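Local coordinates for protein glyceraldehyde-3-phosphate dehydrogenase (Sulfolobus solfataricus, PDB 1B7G) that oxidises and phosphorylates D-glyceraldehyde 3-phosphate in glycolysis, using NADP or NAD as cofactor with a marked preference for NADP, at residues N140-L144 and H219-I223; R146-T150 and T243-V247. The protein carries 1 engineered substitution. All coordinates share one frame; numbering follows the deposited sequence.

Contact 1. Residues N140-L144 and H219-I223. With SO4 (sulfate ion), chain C.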
# COMPACT_ATOMS: atom_id res chain seq x y z
N ASN A 140 20.17 2.88 0.40
CA ASN A 140 20.59 4.09 -0.34
C ASN A 140 21.95 3.88 -0.97
O ASN A 140 22.21 4.44 -2.03
CB ASN A 140 20.57 5.31 0.61
CG ASN A 140 19.13 5.77 0.83
OD1 ASN A 140 18.37 5.89 -0.14
ND2 ASN A 140 18.73 6.02 2.05
N THR A 141 22.78 2.97 -0.40
CA THR A 141 24.08 2.72 -1.05
C THR A 141 23.82 2.02 -2.38
O THR A 141 24.45 2.27 -3.41
CB THR A 141 24.99 1.86 -0.17
OG1 THR A 141 25.09 2.43 1.14
CG2 THR A 141 26.39 1.78 -0.78
N THR A 142 22.86 1.07 -2.34
CA THR A 142 22.49 0.36 -3.57
C THR A 142 22.04 1.29 -4.66
O THR A 142 22.39 1.13 -5.83
CB THR A 142 21.39 -0.68 -3.30
OG1 THR A 142 21.86 -1.68 -2.38
CG2 THR A 142 20.97 -1.40 -4.58
N ALA A 143 21.17 2.29 -4.32
CA ALA A 143 20.65 3.17 -5.34
C ALA A 143 21.79 4.01 -5.94
O ALA A 143 21.82 4.19 -7.14
CB ALA A 143 19.55 4.06 -4.75
N LEU A 144 22.74 4.41 -5.11
CA LEU A 144 23.89 5.19 -5.63
C LEU A 144 24.76 4.32 -6.57
O LEU A 144 25.16 4.76 -7.63
CB LEU A 144 24.71 5.68 -4.45
CG LEU A 144 24.28 6.93 -3.66
CD1 LEU A 144 24.93 6.89 -2.29
CD2 LEU A 144 24.69 8.20 -4.41
N HIS A 219 12.94 7.37 0.37
CA HIS A 219 14.06 8.28 0.45
C HIS A 219 14.15 9.03 -0.87
O HIS A 219 13.63 8.54 -1.88
CB HIS A 219 15.37 7.50 0.57
CG HIS A 219 15.48 6.57 1.72
ND1 HIS A 219 15.32 6.95 3.03
CD2 HIS A 219 15.77 5.24 1.77
CE1 HIS A 219 15.52 5.94 3.84
NE2 HIS A 219 15.82 4.87 3.07
N MET A 220 14.95 10.10 -0.88
CA MET A 220 15.30 10.79 -2.08
C MET A 220 16.78 11.16 -2.09
O MET A 220 17.40 11.50 -1.07
CB MET A 220 14.49 12.05 -2.46
CG MET A 220 13.20 11.71 -3.20
SD MET A 220 12.31 13.13 -3.82
CE MET A 220 13.32 13.49 -5.30
N HIS A 221 17.37 11.09 -3.31
CA HIS A 221 18.76 11.49 -3.48
C HIS A 221 18.89 12.68 -4.44
O HIS A 221 18.21 12.81 -5.41
CB HIS A 221 19.69 10.39 -4.03
CG HIS A 221 19.79 9.17 -3.16
ND1 HIS A 221 20.91 8.34 -3.18
CD2 HIS A 221 18.95 8.65 -2.26
CE1 HIS A 221 20.70 7.36 -2.28
NE2 HIS A 221 19.52 7.52 -1.75
N PHE A 222 19.91 13.50 -4.14
CA PHE A 222 20.12 14.68 -5.03
C PHE A 222 21.61 14.66 -5.37
O PHE A 222 22.43 14.64 -4.44
CB PHE A 222 19.72 15.97 -4.35
CG PHE A 222 18.27 15.98 -3.90
CD1 PHE A 222 17.27 16.25 -4.81
CD2 PHE A 222 17.93 15.65 -2.60
CE1 PHE A 222 15.94 16.23 -4.41
CE2 PHE A 222 16.60 15.62 -2.20
CZ PHE A 222 15.61 15.92 -3.11
N ILE A 223 21.91 14.40 -6.64
CA ILE A 223 23.31 14.05 -6.89
C ILE A 223 23.98 14.85 -8.00
O ILE A 223 23.38 15.45 -8.83
CB ILE A 223 23.51 12.56 -7.26
CG1 ILE A 223 22.85 12.32 -8.62
CG2 ILE A 223 22.97 11.60 -6.21
CD1 ILE A 223 23.45 11.07 -9.27
S SO4 C . 20.67 3.79 4.38
O1 SO4 C . 20.08 3.40 5.65
O2 SO4 C . 20.49 5.33 4.19
O3 SO4 C . 20.10 3.20 3.16
O4 SO4 C . 22.10 3.47 4.49
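The catalytic pocket of this dehydrogenase takes shape where Asn140, in the first turn of helix 139-152, meets His219 and His221 at the start of strand 219-227; the nucleophile Cys139 (assigned by similarity) precedes it. Asn140 OD1 accepts an almost straight bond from His221 NE2, at 2.6 Å and 174°. The acceptor lies in the imidazole plane, but the donor stands above the carbonyl plane of the amide. Asn140 ND2 sits over one face of His219, displaced toward the ring's rim, 3.1 Å from His219 CD2. His219 ND1 is bonded to Arg167 N. Asn140 CG lies beside the backbone N (chi1 -77°), which brings both nitrogens to the sulfate: Asn140 N reaches O3 at 2.8 Å and Asn140 ND2 reaches O2 at 2.9 Å. Leu144 CG comes to the edge of the His221 ring, 3.7 Å from His221 ND1, and Leu144 CD2 packs on Ile223 CG2 at 4.2 Å. Replacing His221 by an alanine is likely to leave Asn140 OD1 without its donor and the amide freer to turn away from the anion. Ser138, Arg166 and His193 also bond the sulfate; with Asn140 they are four of the five residues of the inorganic phosphate site assigned in one subunit, so the ion marks that site beside the Cys139-His219 catalytic pair typical of glyceraldehyde-3-phosphate dehydrogenases.

Contact 2. Residues R146-T150 and T243-V247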
# COMPACT_ATOMS: atom_id res chain seq x y z
N ARG A 146 23.85 1.57 -8.39
CA ARG A 146 23.19 1.29 -9.65
C ARG A 146 23.32 2.50 -10.58
O ARG A 146 23.45 2.32 -11.77
CB ARG A 146 21.72 0.94 -9.55
CG ARG A 146 21.46 -0.32 -8.66
CD ARG A 146 19.95 -0.63 -8.89
NE ARG A 146 19.58 -1.80 -8.09
CZ ARG A 146 18.34 -1.98 -7.61
NH1 ARG A 146 17.36 -1.12 -7.92
NH2 ARG A 146 18.12 -3.05 -6.87
N THR A 147 23.11 3.70 -10.01
CA THR A 147 23.18 4.91 -10.84
C THR A 147 24.62 5.13 -11.31
O THR A 147 24.79 5.33 -12.51
CB THR A 147 22.68 6.13 -10.03
OG1 THR A 147 21.37 5.81 -9.52
CG2 THR A 147 22.68 7.37 -10.87
N ILE A 148 25.61 5.03 -10.46
CA ILE A 148 27.02 5.24 -10.82
C ILE A 148 27.55 4.17 -11.79
O ILE A 148 28.15 4.50 -12.83
CB ILE A 148 27.92 5.25 -9.57
CG1 ILE A 148 27.62 6.35 -8.56
CG2 ILE A 148 29.38 5.36 -10.03
CD1 ILE A 148 28.28 6.12 -7.21
N CYS A 149 27.31 2.89 -11.54
CA CYS A 149 27.79 1.85 -12.50
C CYS A 149 27.09 1.92 -13.83
O CYS A 149 27.77 1.90 -14.89
CB CYS A 149 27.78 0.47 -11.88
SG CYS A 149 28.79 0.30 -10.43
N THR A 150 25.83 2.37 -13.90
CA THR A 150 25.18 2.61 -15.17
C THR A 150 25.71 3.86 -15.89
O THR A 150 25.95 3.77 -17.12
CB THR A 150 23.64 2.78 -15.02
OG1 THR A 150 23.15 1.60 -14.36
CG2 THR A 150 22.96 3.01 -16.35
N THR A 243 17.85 0.39 -18.52
CA THR A 243 18.58 -0.43 -17.54
C THR A 243 17.62 -0.96 -16.51
O THR A 243 17.07 -0.18 -15.67
CB THR A 243 19.68 0.40 -16.83
OG1 THR A 243 20.53 1.04 -17.77
CG2 THR A 243 20.49 -0.40 -15.85
N PRO A 244 17.37 -2.25 -16.46
CA PRO A 244 16.61 -2.82 -15.37
C PRO A 244 17.17 -2.46 -14.00
O PRO A 244 18.31 -2.67 -13.70
CB PRO A 244 16.68 -4.32 -15.61
CG PRO A 244 16.95 -4.46 -17.08
CD PRO A 244 17.85 -3.28 -17.40
N ARG A 245 16.20 -2.10 -13.12
CA ARG A 245 16.50 -1.73 -11.76
C ARG A 245 16.60 -0.20 -11.57
O ARG A 245 16.72 0.30 -10.48
CB ARG A 245 17.63 -2.51 -11.11
CG ARG A 245 17.23 -3.96 -10.86
CD ARG A 245 18.29 -4.77 -10.13
NE ARG A 245 18.06 -6.20 -10.49
CZ ARG A 245 18.77 -7.19 -9.99
NH1 ARG A 245 19.69 -6.96 -9.06
NH2 ARG A 245 18.53 -8.43 -10.40
N ILE A 246 16.39 0.46 -12.69
CA ILE A 246 16.33 1.91 -12.78
C ILE A 246 15.09 2.24 -13.61
O ILE A 246 14.91 1.68 -14.70
CB ILE A 246 17.54 2.56 -13.43
CG1 ILE A 246 18.80 2.41 -12.56
CG2 ILE A 246 17.29 4.06 -13.69
CD1 ILE A 246 20.09 2.88 -13.26
N VAL A 247 14.21 3.08 -13.11
CA VAL A 247 13.07 3.52 -13.93
C VAL A 247 13.10 5.06 -14.03
O VAL A 247 13.69 5.71 -13.18
CB VAL A 247 11.71 3.06 -13.42
CG1 VAL A 247 11.52 1.55 -13.61
CG2 VAL A 247 11.45 3.44 -11.97
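A buried packing contact with one polar clasp joins the C-terminal half of helix 139-152 to the type II turn Thr243-Ile246, which leads into the outermost strand, 246-249, of the mixed sheet. The turn is closed by Ile246 N on Thr243 O at 3.1 Å. At one end of the contact, Arg146 passes Arg245 at about a right angle. Its NH1 bonds to Arg245 O at 3.0 Å, a bent bond (132° at the hydrogen) that uses a lone pair in the carbonyl plane, although the oxygen is tilted 30° from the guanidinium plane. Arg245 CB lies over one face of that guanidinium, 3.5 Å from Arg146 NH1. The Arg146 chain runs extended from CG to NE, which brings the guanidinium up to Arg245. At the other end, Thr150 and Thr243 meet tip to tip, with Thr150 CG2 3.4 Å from Thr243 OG1, whose hydrogen-bond partner is Val239 O. Ile246 CD1 reaches the helix between these ends, touching Thr150 OG1 at 3.5 Å and Arg146 O at 3.7 Å. Arg146 O already accepts two bonds, from Thr150 N and from Thr150 OG1 at 2.7 Å, so a methyl can lie against it without costing it a partner. The two guanidinium groups stay apart, with Arg146 NH2 and Arg245 NH1 4.7 Å from each other. Glu307 makes a salt bridge to both, so the like charges are probably balanced by this shared acid and by Asp310 on Arg245 rather than left to repel.

In the fold
Both contacts are buried and share helix 139-152, whose successive turns rest on different strands of one mixed sheet: contact 1 on the inner strand 219-227, contact 2 on the outermost strand 246-249 and its preceding turn. Their centres lie 11 Å apart, and they touch where Ile223 CD1 packs on Thr147 CG2. Chemistry changes along the helix. At its N-terminal end, in 140-144 with 219-223, an amide links an imidazole to a bound anion in the catalytic pocket. Further along, in 146-150 with 243-247, the polar part is arginine against a backbone carbonyl, with acidic partners from beyond both segments, and the rest is mostly aliphatic packing.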